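Local structure of glycinin A3B4 subunit (Glycine max, 2D5H) at residues Arg50-Asn55 with Lys235-Val240; Ser63-Met68 with Gln158-Phe163; Gly79-Gly84 with Ser110-Arg115; His383-Ala388 with His448-Ser453; Ile392-Gly397 with Leu439-Phe444. The protein probably serves as a seed storage protein of the 11S globulin (legumin) type, each chain built from two cupin domains and assembled into trimers. All coordinates share one frame; numbering follows the deposited sequence.

Contact 1. Residues Arg50-Asn55 with Lys235-Val240. With CO3 (carbonate ion), chain G.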
# COMPACT_ATOMS: atom_id res chain seq x y z
N ARG A 50 25.09 12.72 7.31
CA ARG A 50 26.16 11.98 7.96
C ARG A 50 27.55 12.42 7.52
O ARG A 50 27.83 12.54 6.33
CB ARG A 50 25.95 10.49 7.73
CG ARG A 50 24.67 9.98 8.38
CD ARG A 50 24.23 8.63 7.85
NE ARG A 50 22.95 8.24 8.44
CZ ARG A 50 22.23 7.19 8.04
NH1 ARG A 50 21.08 6.91 8.64
NH2 ARG A 50 22.66 6.43 7.04
N THR A 51 28.41 12.65 8.50
CA THR A 51 29.78 13.07 8.25
C THR A 51 30.76 12.11 8.90
O THR A 51 30.77 11.95 10.12
CB THR A 51 30.04 14.47 8.83
OG1 THR A 51 29.10 15.40 8.28
CG2 THR A 51 31.45 14.93 8.49
N LEU A 52 31.58 11.46 8.08
CA LEU A 52 32.57 10.51 8.56
C LEU A 52 33.94 11.16 8.59
O LEU A 52 34.52 11.47 7.55
CB LEU A 52 32.61 9.28 7.65
CG LEU A 52 31.36 8.40 7.61
CD1 LEU A 52 31.52 7.30 6.56
CD2 LEU A 52 31.12 7.79 8.98
N ASN A 53 34.47 11.38 9.79
CA ASN A 53 35.79 11.99 9.95
C ASN A 53 36.88 11.02 9.52
O ASN A 53 36.67 9.81 9.47
CB ASN A 53 36.01 12.42 11.40
CG ASN A 53 35.09 13.56 11.82
OD1 ASN A 53 35.13 14.01 12.97
ND2 ASN A 53 34.26 14.02 10.90
N ARG A 54 38.06 11.56 9.20
CA ARG A 54 39.20 10.76 8.77
C ARG A 54 39.33 9.44 9.54
O ARG A 54 39.31 9.42 10.77
CB ARG A 54 40.49 11.57 8.92
CG ARG A 54 41.74 10.80 8.55
CD ARG A 54 43.00 11.63 8.74
NE ARG A 54 44.20 10.81 8.62
CZ ARG A 54 44.54 10.15 7.52
NH1 ARG A 54 43.78 10.21 6.44
NH2 ARG A 54 45.64 9.41 7.50
N ASN A 55 39.47 8.34 8.80
CA ASN A 55 39.60 7.02 9.40
C ASN A 55 38.39 6.68 10.27
O ASN A 55 38.46 5.81 11.15
CB ASN A 55 40.88 6.94 10.25
CG ASN A 55 42.14 7.00 9.41
OD1 ASN A 55 42.37 6.14 8.55
ND2 ASN A 55 42.98 8.00 9.65
N LYS A 235 30.43 5.94 20.68
CA LYS A 235 29.11 6.02 20.08
C LYS A 235 29.07 5.35 18.70
O LYS A 235 30.02 4.66 18.32
CB LYS A 235 28.68 7.48 19.98
CG LYS A 235 28.91 8.27 21.27
CD LYS A 235 28.19 7.63 22.45
CE LYS A 235 28.61 8.26 23.77
NZ LYS A 235 28.35 9.72 23.80
N GLN A 236 27.98 5.56 17.97
CA GLN A 236 27.79 4.97 16.64
C GLN A 236 28.95 5.08 15.65
O GLN A 236 29.22 4.13 14.91
CB GLN A 236 26.53 5.55 15.99
CG GLN A 236 26.41 7.07 16.04
CD GLN A 236 25.74 7.56 17.31
OE1 GLN A 236 26.28 7.42 18.40
NE2 GLN A 236 24.54 8.12 17.16
N ILE A 237 29.64 6.21 15.62
CA ILE A 237 30.77 6.37 14.71
C ILE A 237 32.07 6.37 15.51
O ILE A 237 32.24 7.17 16.44
CB ILE A 237 30.69 7.68 13.89
CG1 ILE A 237 29.41 7.69 13.05
CG2 ILE A 237 31.90 7.79 12.99
CD1 ILE A 237 29.26 8.93 12.20
N VAL A 238 32.99 5.48 15.15
CA VAL A 238 34.26 5.38 15.86
C VAL A 238 35.48 5.62 14.97
O VAL A 238 35.51 5.20 13.82
CB VAL A 238 34.41 4.00 16.52
CG1 VAL A 238 33.25 3.75 17.47
CG2 VAL A 238 34.46 2.91 15.46
N THR A 239 36.47 6.30 15.53
CA THR A 239 37.71 6.59 14.81
C THR A 239 38.59 5.35 14.86
O THR A 239 38.94 4.87 15.94
CB THR A 239 38.47 7.77 15.46
OG1 THR A 239 37.68 8.96 15.38
CG2 THR A 239 39.80 8.00 14.75
N VAL A 240 38.96 4.85 13.69
CA VAL A 240 39.80 3.66 13.60
C VAL A 240 41.24 4.07 13.33
O VAL A 240 41.77 3.84 12.25
CB VAL A 240 39.33 2.72 12.47
CG1 VAL A 240 40.18 1.46 12.45
CG2 VAL A 240 37.86 2.38 12.67
C CO3 G . 26.60 6.37 5.84
O1 CO3 G . 25.38 6.05 5.57
O2 CO3 G . 26.97 6.47 7.07
O3 CO3 G . 27.44 6.58 4.86
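Thr51 and Leu52 both pack against Ile237 across this contact. Just before them Arg50, its side chain extended from CG to NE, binds a carbonate ion probably picked up from the crystallisation liquor. Its NH2 donates to carbonate O1 at 3.1 Å, the oxygen lying in the guanidinium plane at its edge; His58 holds the same ion. The carbonyl O of Thr51 lies 4.0 Å from Ile237 CD1. Leu52 makes the apolar contact: CD2 sits 3.9 Å from Ile237 CD1, the two side chains crossing at about a right angle. Ile237 reaches it because its chi2 is extended (-179°), carrying CD1 out toward Leu52. Past the strand, Arg54 turns its guanidinium to a salt bridge with Asp138, and Asn55 ND2 lies over one face of it. Asn55 then closes the contact through its backbone, its O accepting from Val240 N at 2.8 Å in a fairly straight bond (164° at the hydrogen). Strand 46-52 runs between strands 28-32 and 141-147 in one sheet of the N-terminal cupin barrel, while strand 237-239 pairs with strand 56-62 of the other, so the contact bridges two sheets.

Contact 2. Residues Ser63-Met68 with Gln158-Phe163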
# COMPACT_ATOMS: atom_id res chain seq x y z
N SER A 63 17.80 -0.64 9.40
CA SER A 63 16.53 0.04 9.65
C SER A 63 15.34 -0.68 9.02
O SER A 63 15.49 -1.39 8.02
CB SER A 63 16.60 1.48 9.13
OG SER A 63 17.57 2.24 9.84
N PRO A 64 14.15 -0.52 9.61
CA PRO A 64 12.92 -1.15 9.13
C PRO A 64 12.43 -0.57 7.80
O PRO A 64 11.32 -0.87 7.37
CB PRO A 64 11.94 -0.89 10.27
CG PRO A 64 12.38 0.44 10.77
CD PRO A 64 13.88 0.29 10.82
N TYR A 65 13.27 0.24 7.17
CA TYR A 65 12.93 0.86 5.90
C TYR A 65 14.18 1.17 5.09
O TYR A 65 15.28 1.28 5.64
CB TYR A 65 12.17 2.17 6.15
CG TYR A 65 12.85 3.04 7.18
CD1 TYR A 65 12.44 3.04 8.51
CD2 TYR A 65 13.92 3.86 6.82
CE1 TYR A 65 13.08 3.82 9.46
CE2 TYR A 65 14.57 4.65 7.77
CZ TYR A 65 14.14 4.63 9.08
OH TYR A 65 14.78 5.40 10.03
N PRO A 66 14.03 1.32 3.76
CA PRO A 66 15.18 1.61 2.91
C PRO A 66 15.70 3.03 3.13
O PRO A 66 15.08 3.83 3.83
CB PRO A 66 14.61 1.42 1.50
CG PRO A 66 13.20 1.87 1.66
CD PRO A 66 12.80 1.21 2.96
N GLN A 67 16.85 3.32 2.53
CA GLN A 67 17.47 4.63 2.65
C GLN A 67 18.18 4.96 1.34
O GLN A 67 18.80 4.08 0.73
CB GLN A 67 18.51 4.65 3.77
CG GLN A 67 18.01 4.24 5.14
CD GLN A 67 19.10 4.31 6.20
OE1 GLN A 67 18.88 4.00 7.37
NE2 GLN A 67 20.30 4.73 5.79
N MET A 68 18.07 6.20 0.89
CA MET A 68 18.76 6.61 -0.32
C MET A 68 19.78 7.63 0.14
O MET A 68 19.43 8.69 0.65
CB MET A 68 17.80 7.24 -1.34
CG MET A 68 18.48 7.52 -2.68
SD MET A 68 17.37 8.07 -3.98
CE MET A 68 16.96 6.52 -4.77
N GLN A 158 5.78 5.06 11.61
CA GLN A 158 6.28 6.25 10.94
C GLN A 158 7.65 6.70 11.44
O GLN A 158 8.51 7.12 10.66
CB GLN A 158 5.28 7.40 11.11
CG GLN A 158 5.68 8.69 10.42
CD GLN A 158 5.64 8.58 8.90
OE1 GLN A 158 6.05 9.49 8.19
NE2 GLN A 158 5.13 7.45 8.40
N ASN A 159 7.86 6.59 12.75
CA ASN A 159 9.13 6.99 13.36
C ASN A 159 10.31 6.17 12.87
O ASN A 159 10.21 4.96 12.69
CB ASN A 159 9.03 6.89 14.89
CG ASN A 159 8.00 7.83 15.47
OD1 ASN A 159 6.81 7.73 15.16
ND2 ASN A 159 8.44 8.74 16.32
N PRO A 160 11.46 6.83 12.65
CA PRO A 160 12.70 6.18 12.19
C PRO A 160 13.35 5.35 13.29
O PRO A 160 13.44 5.78 14.44
CB PRO A 160 13.56 7.37 11.77
CG PRO A 160 13.12 8.44 12.72
CD PRO A 160 11.63 8.29 12.70
N ARG A 161 13.80 4.15 12.94
CA ARG A 161 14.43 3.25 13.90
C ARG A 161 15.74 2.68 13.37
O ARG A 161 15.80 2.19 12.24
CB ARG A 161 13.48 2.10 14.25
CG ARG A 161 12.15 2.52 14.85
CD ARG A 161 11.18 1.34 14.89
NE ARG A 161 9.88 1.70 15.44
CZ ARG A 161 9.63 1.91 16.73
NH1 ARG A 161 10.61 1.79 17.62
NH2 ARG A 161 8.41 2.23 17.13
N VAL A 162 16.77 2.73 14.20
CA VAL A 162 18.08 2.20 13.83
C VAL A 162 18.55 1.19 14.87
O VAL A 162 18.58 1.49 16.06
CB VAL A 162 19.14 3.33 13.73
CG1 VAL A 162 20.48 2.74 13.32
CG2 VAL A 162 18.69 4.38 12.73
N PHE A 163 18.91 -0.00 14.40
CA PHE A 163 19.37 -1.06 15.29
C PHE A 163 20.88 -1.24 15.16
O PHE A 163 21.36 -1.74 14.14
CB PHE A 163 18.67 -2.38 14.96
CG PHE A 163 17.17 -2.34 15.07
CD1 PHE A 163 16.42 -1.48 14.26
CD2 PHE A 163 16.51 -3.17 15.96
CE1 PHE A 163 15.03 -1.46 14.35
CE2 PHE A 163 15.12 -3.15 16.06
CZ PHE A 163 14.38 -2.29 15.25
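Tyr65 points the edge of its ring at Arg161 N, which lies near the ring plane, while Ser63 CB from its own segment sits over the centre of one face, 3.9 Å above it. The outer end of the ring meets Pro160 obliquely, with Tyr65 CZ 3.9 Å from Pro160 CB. A chi1 of 48° sets the Tyr65 ring between its backbone N and carbonyl carbon, which folds it back over Ser63. The Phe163 ring, stacked on Tyr62, is met at its edge by Pro64 CD, 4.1 Å from Phe163 CE1. Pro64 also lies across Arg161, CD 3.9 Å from Arg161 CB, whereas the guanidinium leads off to Asp157. Ser63 OG donates to Arg161 O at 3.0 Å, tilted 27° from the carbonyl plane. In this buried corner of the N-terminal cupin domain, which a second subunit covers in part, Pro64 has no N-H to offer, and the serine hydroxyl gives the Arg161 carbonyl a partner amid packing made mostly of rings, prolines and the Arg161 CB.

Contact 3. Residues Gly79-Gly84 with Ser110-Arg115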
# COMPACT_ATOMS: atom_id res chain seq x y z
N GLY A 79 30.00 -1.97 3.26
CA GLY A 79 29.61 -3.35 3.03
C GLY A 79 28.35 -3.73 3.79
O GLY A 79 28.17 -3.34 4.94
N PHE A 80 27.48 -4.49 3.13
CA PHE A 80 26.23 -4.91 3.75
C PHE A 80 26.35 -6.35 4.25
O PHE A 80 27.20 -7.11 3.78
CB PHE A 80 25.08 -4.85 2.73
CG PHE A 80 25.05 -3.59 1.91
CD1 PHE A 80 26.02 -3.36 0.94
CD2 PHE A 80 24.04 -2.64 2.10
CE1 PHE A 80 25.98 -2.20 0.16
CE2 PHE A 80 24.00 -1.49 1.33
CZ PHE A 80 24.97 -1.27 0.35
N ALA A 81 25.50 -6.71 5.19
CA ALA A 81 25.49 -8.06 5.74
C ALA A 81 24.27 -8.78 5.19
O ALA A 81 23.29 -9.01 5.91
CB ALA A 81 25.44 -8.01 7.26
N PHE A 82 24.32 -9.12 3.91
CA PHE A 82 23.21 -9.81 3.26
C PHE A 82 23.16 -11.29 3.65
O PHE A 82 24.08 -12.06 3.34
CB PHE A 82 23.33 -9.71 1.73
CG PHE A 82 23.10 -8.33 1.19
CD1 PHE A 82 21.91 -7.66 1.44
CD2 PHE A 82 24.07 -7.70 0.41
CE1 PHE A 82 21.68 -6.38 0.93
CE2 PHE A 82 23.85 -6.43 -0.11
CZ PHE A 82 22.65 -5.77 0.15
N PRO A 83 22.09 -11.70 4.36
CA PRO A 83 21.95 -13.10 4.77
C PRO A 83 21.61 -13.93 3.55
O PRO A 83 20.79 -13.53 2.73
CB PRO A 83 20.81 -13.04 5.77
CG PRO A 83 19.94 -11.96 5.21
CD PRO A 83 20.96 -10.89 4.84
N GLY A 84 22.24 -15.09 3.42
CA GLY A 84 21.97 -15.94 2.28
C GLY A 84 23.01 -15.70 1.20
O GLY A 84 22.99 -16.31 0.14
N SER A 110 37.56 -13.38 5.27
CA SER A 110 36.30 -13.99 4.85
C SER A 110 35.14 -13.01 4.97
O SER A 110 34.26 -13.16 5.82
CB SER A 110 36.01 -15.23 5.70
OG SER A 110 35.90 -14.89 7.07
N HIS A 111 35.15 -12.00 4.11
CA HIS A 111 34.10 -10.99 4.10
C HIS A 111 33.30 -11.06 2.80
O HIS A 111 33.59 -11.88 1.93
CB HIS A 111 34.71 -9.59 4.26
CG HIS A 111 35.92 -9.36 3.41
ND1 HIS A 111 35.95 -9.65 2.06
CD2 HIS A 111 37.14 -8.88 3.72
CE1 HIS A 111 37.14 -9.35 1.57
NE2 HIS A 111 37.89 -8.88 2.56
N GLN A 112 32.30 -10.20 2.67
CA GLN A 112 31.48 -10.17 1.47
C GLN A 112 31.97 -9.06 0.55
O GLN A 112 32.49 -8.04 1.01
CB GLN A 112 30.01 -9.94 1.82
CG GLN A 112 29.42 -10.95 2.77
CD GLN A 112 27.92 -10.82 2.90
OE1 GLN A 112 27.17 -11.12 1.97
NE2 GLN A 112 27.46 -10.35 4.06
N LYS A 113 31.80 -9.26 -0.75
CA LYS A 113 32.20 -8.29 -1.77
C LYS A 113 31.95 -6.86 -1.30
O LYS A 113 30.86 -6.32 -1.47
CB LYS A 113 31.44 -8.56 -3.07
CG LYS A 113 31.70 -7.56 -4.18
CD LYS A 113 30.87 -7.89 -5.42
CE LYS A 113 30.97 -6.79 -6.47
NZ LYS A 113 30.46 -5.49 -5.96
N ILE A 114 32.97 -6.26 -0.70
CA ILE A 114 32.88 -4.89 -0.19
C ILE A 114 32.84 -3.89 -1.34
O ILE A 114 33.57 -4.02 -2.32
CB ILE A 114 34.07 -4.55 0.73
CG1 ILE A 114 34.13 -5.55 1.89
CG2 ILE A 114 33.94 -3.14 1.27
CD1 ILE A 114 32.85 -5.62 2.71
N ARG A 115 31.97 -2.89 -1.21
CA ARG A 115 31.83 -1.87 -2.24
C ARG A 115 32.44 -0.53 -1.84
O ARG A 115 32.41 -0.14 -0.67
CB ARG A 115 30.35 -1.69 -2.58
CG ARG A 115 29.65 -3.00 -2.94
CD ARG A 115 28.22 -2.78 -3.37
NE ARG A 115 27.52 -4.04 -3.61
CZ ARG A 115 27.26 -4.94 -2.67
NH1 ARG A 115 27.62 -4.72 -1.41
NH2 ARG A 115 26.62 -6.06 -2.99
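Arg115 brings its guanidinium up to the rims of two phenylalanine rings, spanning Phe80 and Phe82. NH1 lies near the Phe80 plane by the CD1-CE1 edge, and NH2 lies near the Phe82 plane, 4.0 Å from Phe82 CE2. Ring and guanidinium planes stand 80° apart at Phe80 and 88° at Phe82, so the group meets ring edges and stacks on neither face. Phe80 also packs on Phe82 through its CB, 3.5 Å above one face and toward the rim. Gln112 comes in alongside the backbone. Its CG is anti to its own carbonyl carbon (chi1 -57°) and the chain runs on extended, which lays the amide against residues 80 to 82; NE2 is 3.5 Å from Ala81 CA, and OE1 is 4.1 Å from Phe82 CB. An alanine at Gln112 has no amide to lay against residues 80 to 82 and would probably leave a gap beside that backbone. Gly79 lets Ile114 close in, CD1 at 4.0 Å from Gly79 CA; a CB on that glycine would run into the same methyl. The contact joins the end of strand 75-80 to the lead-in of strand 115-118, its antiparallel partner, with strand 131-134 along the other side of 75-80 and a second subunit packing on Ala81 and Gln112.

Contact 4. Residues His383-Ala388 with His448-Ser453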
# COMPACT_ATOMS: atom_id res chain seq x y z
N HIS A 383 7.92 23.48 -13.37
CA HIS A 383 7.77 22.04 -13.57
C HIS A 383 7.13 21.44 -12.32
O HIS A 383 7.15 22.06 -11.25
CB HIS A 383 9.14 21.39 -13.82
CG HIS A 383 10.09 21.50 -12.67
ND1 HIS A 383 10.46 22.70 -12.12
CD2 HIS A 383 10.75 20.54 -11.97
CE1 HIS A 383 11.32 22.49 -11.13
NE2 HIS A 383 11.51 21.19 -11.02
N TRP A 384 6.57 20.25 -12.46
CA TRP A 384 5.93 19.58 -11.33
C TRP A 384 6.10 18.07 -11.44
O TRP A 384 6.28 17.55 -12.54
CB TRP A 384 4.43 19.94 -11.28
CG TRP A 384 3.61 19.24 -12.32
CD1 TRP A 384 3.06 17.99 -12.22
CD2 TRP A 384 3.28 19.71 -13.63
NE1 TRP A 384 2.42 17.66 -13.39
CE2 TRP A 384 2.54 18.70 -14.27
CE3 TRP A 384 3.55 20.90 -14.32
CZ2 TRP A 384 2.06 18.83 -15.58
CZ3 TRP A 384 3.07 21.04 -15.62
CH2 TRP A 384 2.33 20.01 -16.23
N ASN A 385 6.05 17.38 -10.31
CA ASN A 385 6.20 15.93 -10.29
C ASN A 385 4.84 15.23 -10.43
O ASN A 385 4.00 15.32 -9.53
CB ASN A 385 6.89 15.47 -9.00
CG ASN A 385 8.37 15.81 -8.99
OD1 ASN A 385 8.76 16.97 -8.97
ND2 ASN A 385 9.21 14.78 -9.00
N LEU A 386 4.65 14.54 -11.54
CA LEU A 386 3.41 13.84 -11.83
C LEU A 386 2.99 12.82 -10.77
O LEU A 386 1.79 12.61 -10.56
CB LEU A 386 3.51 13.11 -13.18
CG LEU A 386 3.48 13.91 -14.48
CD1 LEU A 386 4.62 14.91 -14.51
CD2 LEU A 386 3.58 12.96 -15.66
N ASN A 387 3.95 12.20 -10.10
CA ASN A 387 3.61 11.19 -9.10
C ASN A 387 4.66 10.95 -8.03
O ASN A 387 5.15 9.83 -7.90
CB ASN A 387 3.34 9.86 -9.81
CG ASN A 387 4.55 9.37 -10.60
OD1 ASN A 387 4.49 8.35 -11.28
ND2 ASN A 387 5.65 10.11 -10.51
N ALA A 388 5.01 11.97 -7.26
CA ALA A 388 6.02 11.79 -6.22
C ALA A 388 6.31 13.03 -5.38
O ALA A 388 6.30 14.15 -5.88
CB ALA A 388 7.32 11.28 -6.84
N HIS A 448 10.36 4.95 -7.40
CA HIS A 448 11.43 4.37 -8.21
C HIS A 448 11.48 4.95 -9.62
O HIS A 448 12.47 4.79 -10.33
CB HIS A 448 11.28 2.85 -8.27
CG HIS A 448 10.19 2.39 -9.18
ND1 HIS A 448 10.38 2.22 -10.54
CD2 HIS A 448 8.89 2.08 -8.95
CE1 HIS A 448 9.25 1.82 -11.09
NE2 HIS A 448 8.33 1.73 -10.15
N ASN A 449 10.41 5.63 -10.02
CA ASN A 449 10.34 6.23 -11.34
C ASN A 449 9.54 7.53 -11.35
O ASN A 449 8.58 7.67 -12.11
CB ASN A 449 9.73 5.24 -12.34
CG ASN A 449 9.65 5.81 -13.75
OD1 ASN A 449 10.65 6.23 -14.32
ND2 ASN A 449 8.44 5.82 -14.31
N ALA A 450 9.94 8.47 -10.51
CA ALA A 450 9.26 9.76 -10.43
C ALA A 450 9.28 10.45 -11.79
O ALA A 450 10.34 10.66 -12.37
CB ALA A 450 9.93 10.64 -9.38
N VAL A 451 8.10 10.79 -12.28
CA VAL A 451 7.97 11.46 -13.57
C VAL A 451 7.46 12.88 -13.38
O VAL A 451 6.45 13.10 -12.70
CB VAL A 451 6.99 10.69 -14.48
CG1 VAL A 451 6.92 11.34 -15.85
CG2 VAL A 451 7.44 9.24 -14.61
N SER A 452 8.15 13.85 -13.98
CA SER A 452 7.74 15.24 -13.87
C SER A 452 7.68 15.88 -15.25
O SER A 452 8.15 15.31 -16.24
CB SER A 452 8.71 16.03 -12.99
OG SER A 452 9.96 16.22 -13.64
N SER A 453 7.08 17.06 -15.33
CA SER A 453 6.96 17.77 -16.59
C SER A 453 6.95 19.28 -16.38
O SER A 453 6.55 19.77 -15.32
CB SER A 453 5.70 17.34 -17.33
OG SER A 453 5.76 15.97 -17.67
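Trp384 and Ser453 form an antiparallel hydrogen-bonded pair: Trp384 N donates to Ser453 O at 2.9 Å, and Ser453 N returns a bond of equal length to Trp384 O. The indole stays with its partner, because a chi1 of 75° swings it over the strand until Ser453 O sits 3.3 Å above one ring face, toward the rim. Asn385 and Ser452 follow as the non-hydrogen-bonded pair. Past Asn385 the regular pairing ends, and the Leu386 N to Val451 O bond is weak. Leu386 takes over with its two methyl groups, CD2 lying 3.7 Å from Val451 CG1 and CD1 3.9 Å from Ser453 CB. A glycine at Leu386 would probably leave the Val451 methyl without its apolar mate and open a gap beside Ser453. Farther on, Ala388 CB and Ala450 CB touch at 3.7 Å. In the second shell, Asn427 donates to the carbonyl of Leu386, and the indole NE1 of Trp384 donates to Gly128 of the third subunit, whose Tyr62 stacks on the ring. His383, stacked on Tyr380, has its side chain about 3 Å from a bound magnesium ion. Strand 379-385 runs with strand 429-435 along one edge and short strand 452-454 along the other, and helix 455-459, which follows directly, packs Ile455 and Val458 against Trp384.

Contact 5. Residues Ile392-Gly397 with Leu439-Phe444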
# COMPACT_ATOMS: atom_id res chain seq x y z
N ILE A 392 14.17 18.48 -1.40
CA ILE A 392 15.34 19.15 -1.95
C ILE A 392 16.40 19.50 -0.92
O ILE A 392 16.11 20.05 0.14
CB ILE A 392 14.95 20.45 -2.71
CG1 ILE A 392 14.16 20.09 -3.97
CG2 ILE A 392 16.20 21.24 -3.07
CD1 ILE A 392 13.80 21.29 -4.83
N TYR A 393 17.64 19.15 -1.25
CA TYR A 393 18.78 19.44 -0.40
C TYR A 393 19.82 20.10 -1.29
O TYR A 393 20.21 19.55 -2.31
CB TYR A 393 19.37 18.17 0.20
CG TYR A 393 20.55 18.45 1.09
CD1 TYR A 393 20.38 19.07 2.32
CD2 TYR A 393 21.85 18.15 0.67
CE1 TYR A 393 21.47 19.39 3.12
CE2 TYR A 393 22.95 18.47 1.46
CZ TYR A 393 22.75 19.09 2.68
OH TYR A 393 23.83 19.40 3.47
N VAL A 394 20.26 21.29 -0.89
CA VAL A 394 21.25 22.02 -1.66
C VAL A 394 22.67 21.69 -1.21
O VAL A 394 23.03 21.86 -0.04
CB VAL A 394 21.04 23.55 -1.54
CG1 VAL A 394 22.04 24.28 -2.43
CG2 VAL A 394 19.61 23.90 -1.95
N THR A 395 23.47 21.20 -2.15
CA THR A 395 24.85 20.82 -1.90
C THR A 395 25.77 22.02 -2.10
O THR A 395 26.77 22.18 -1.40
CB THR A 395 25.29 19.70 -2.85
OG1 THR A 395 25.13 20.14 -4.20
CG2 THR A 395 24.46 18.46 -2.62
N ARG A 396 25.42 22.86 -3.07
CA ARG A 396 26.19 24.05 -3.39
C ARG A 396 25.32 25.08 -4.10
O ARG A 396 24.58 24.75 -5.02
CB ARG A 396 27.38 23.69 -4.28
CG ARG A 396 28.22 24.88 -4.70
CD ARG A 396 29.22 24.51 -5.78
NE ARG A 396 29.97 25.68 -6.25
CZ ARG A 396 29.42 26.78 -6.76
NH1 ARG A 396 28.10 26.88 -6.86
NH2 ARG A 396 30.19 27.78 -7.16
N GLY A 397 25.40 26.34 -3.66
CA GLY A 397 24.61 27.38 -4.30
C GLY A 397 23.80 28.24 -3.36
O GLY A 397 24.06 28.29 -2.16
N LEU A 439 23.52 27.47 -8.65
CA LEU A 439 22.64 26.68 -7.79
C LEU A 439 22.74 25.21 -8.17
O LEU A 439 22.26 24.80 -9.23
CB LEU A 439 21.19 27.16 -7.94
CG LEU A 439 20.15 26.48 -7.06
CD1 LEU A 439 20.46 26.72 -5.59
CD2 LEU A 439 18.77 27.02 -7.40
N GLU A 440 23.36 24.42 -7.31
CA GLU A 440 23.52 22.99 -7.55
C GLU A 440 22.95 22.23 -6.36
O GLU A 440 23.42 22.41 -5.23
CB GLU A 440 25.00 22.67 -7.74
CG GLU A 440 25.28 21.36 -8.46
CD GLU A 440 26.70 21.28 -8.97
OE1 GLU A 440 27.03 20.30 -9.68
OE2 GLU A 440 27.50 22.19 -8.67
N TYR A 441 21.95 21.40 -6.60
CA TYR A 441 21.32 20.66 -5.51
C TYR A 441 20.86 19.26 -5.90
O TYR A 441 20.75 18.92 -7.08
CB TYR A 441 20.14 21.46 -4.95
CG TYR A 441 19.04 21.78 -5.94
CD1 TYR A 441 18.02 22.68 -5.62
CD2 TYR A 441 19.00 21.18 -7.20
CE1 TYR A 441 16.99 22.97 -6.52
CE2 TYR A 441 17.98 21.46 -8.10
CZ TYR A 441 16.98 22.35 -7.76
OH TYR A 441 15.97 22.62 -8.66
N VAL A 442 20.59 18.45 -4.88
CA VAL A 442 20.11 17.08 -5.07
C VAL A 442 18.64 17.02 -4.66
O VAL A 442 18.23 17.68 -3.70
CB VAL A 442 20.92 16.08 -4.20
CG1 VAL A 442 20.77 16.42 -2.73
CG2 VAL A 442 20.44 14.66 -4.47
N VAL A 443 17.86 16.24 -5.39
CA VAL A 443 16.43 16.12 -5.10
C VAL A 443 15.97 14.67 -4.95
O VAL A 443 16.09 13.87 -5.88
CB VAL A 443 15.59 16.78 -6.21
CG1 VAL A 443 14.11 16.71 -5.86
CG2 VAL A 443 16.02 18.23 -6.40
N PHE A 444 15.44 14.35 -3.78
CA PHE A 444 14.94 13.01 -3.49
C PHE A 444 13.48 12.91 -3.92
O PHE A 444 12.69 13.83 -3.69
CB PHE A 444 15.06 12.72 -1.99
CG PHE A 444 16.48 12.58 -1.51
CD1 PHE A 444 16.90 13.27 -0.37
CD2 PHE A 444 17.38 11.76 -2.17
CE1 PHE A 444 18.21 13.13 0.11
CE2 PHE A 444 18.69 11.61 -1.71
CZ PHE A 444 19.11 12.30 -0.56
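Tyr441 leaves strand 438-445 with CB 3.9 Å from Val394 CG2 and close over the backbone at Val394 CA. A chi1 of 60° then sends the ring back along the sheet toward Ile392: CG is 4.1 Å from Ile392 CG2, CD1 also meets that methyl, and CE1 is 4.0 Å from Ile392 CD1. Val443 CG2 covers one face, 4.1 Å above it and toward the rim, and the side chain also lies about 4 Å from a bound magnesium ion. Tyr393 and Val442, whose side chains are on the other face of the sheet, form an antiparallel hydrogen-bonded pair, Tyr393 N to Val442 O at 2.9 Å and almost straight (174°). The register slips next: Thr395 and Arg396 both face Glu440, a classic beta bulge. Glu440 O takes Arg396 N at 3.0 Å nearly in line with its carbonyl, and Thr395 OG1, at the same length, from 61° above the carbonyl plane. Arg396 sends its guanidinium to the carbonyl of Gln437. In the C-terminal cupin barrel, strand 438-445 lies between strands 390-394 and 368-374; Ile392, Leu439 and Tyr441 pack on Glu432 of strand 429-435, while Val442 and Phe444 meet strand 67-73 of the N-terminal barrel.

Contacts 1, 2 and 3 belong to the N-terminal cupin barrel, contacts 4 and 5 to the C-terminal one, where contact 5 is nested inside the loop closed by contact 4. Contacts 2, 3 and 5 are largely buried; contacts 1 and 4 are only partly so. True strand pairing holds contacts 4 and 5, whereas contacts 1 and 2 each rest on one hydrogen bond plus apolar packing, and contact 3 on ring edges and an amide. Contacts 1 to 4 all reach other subunits, contact 1 through packing of Val240; contact 5 touches none, yet joins the two barrels where Phe444 packs against Met68 of contact 2.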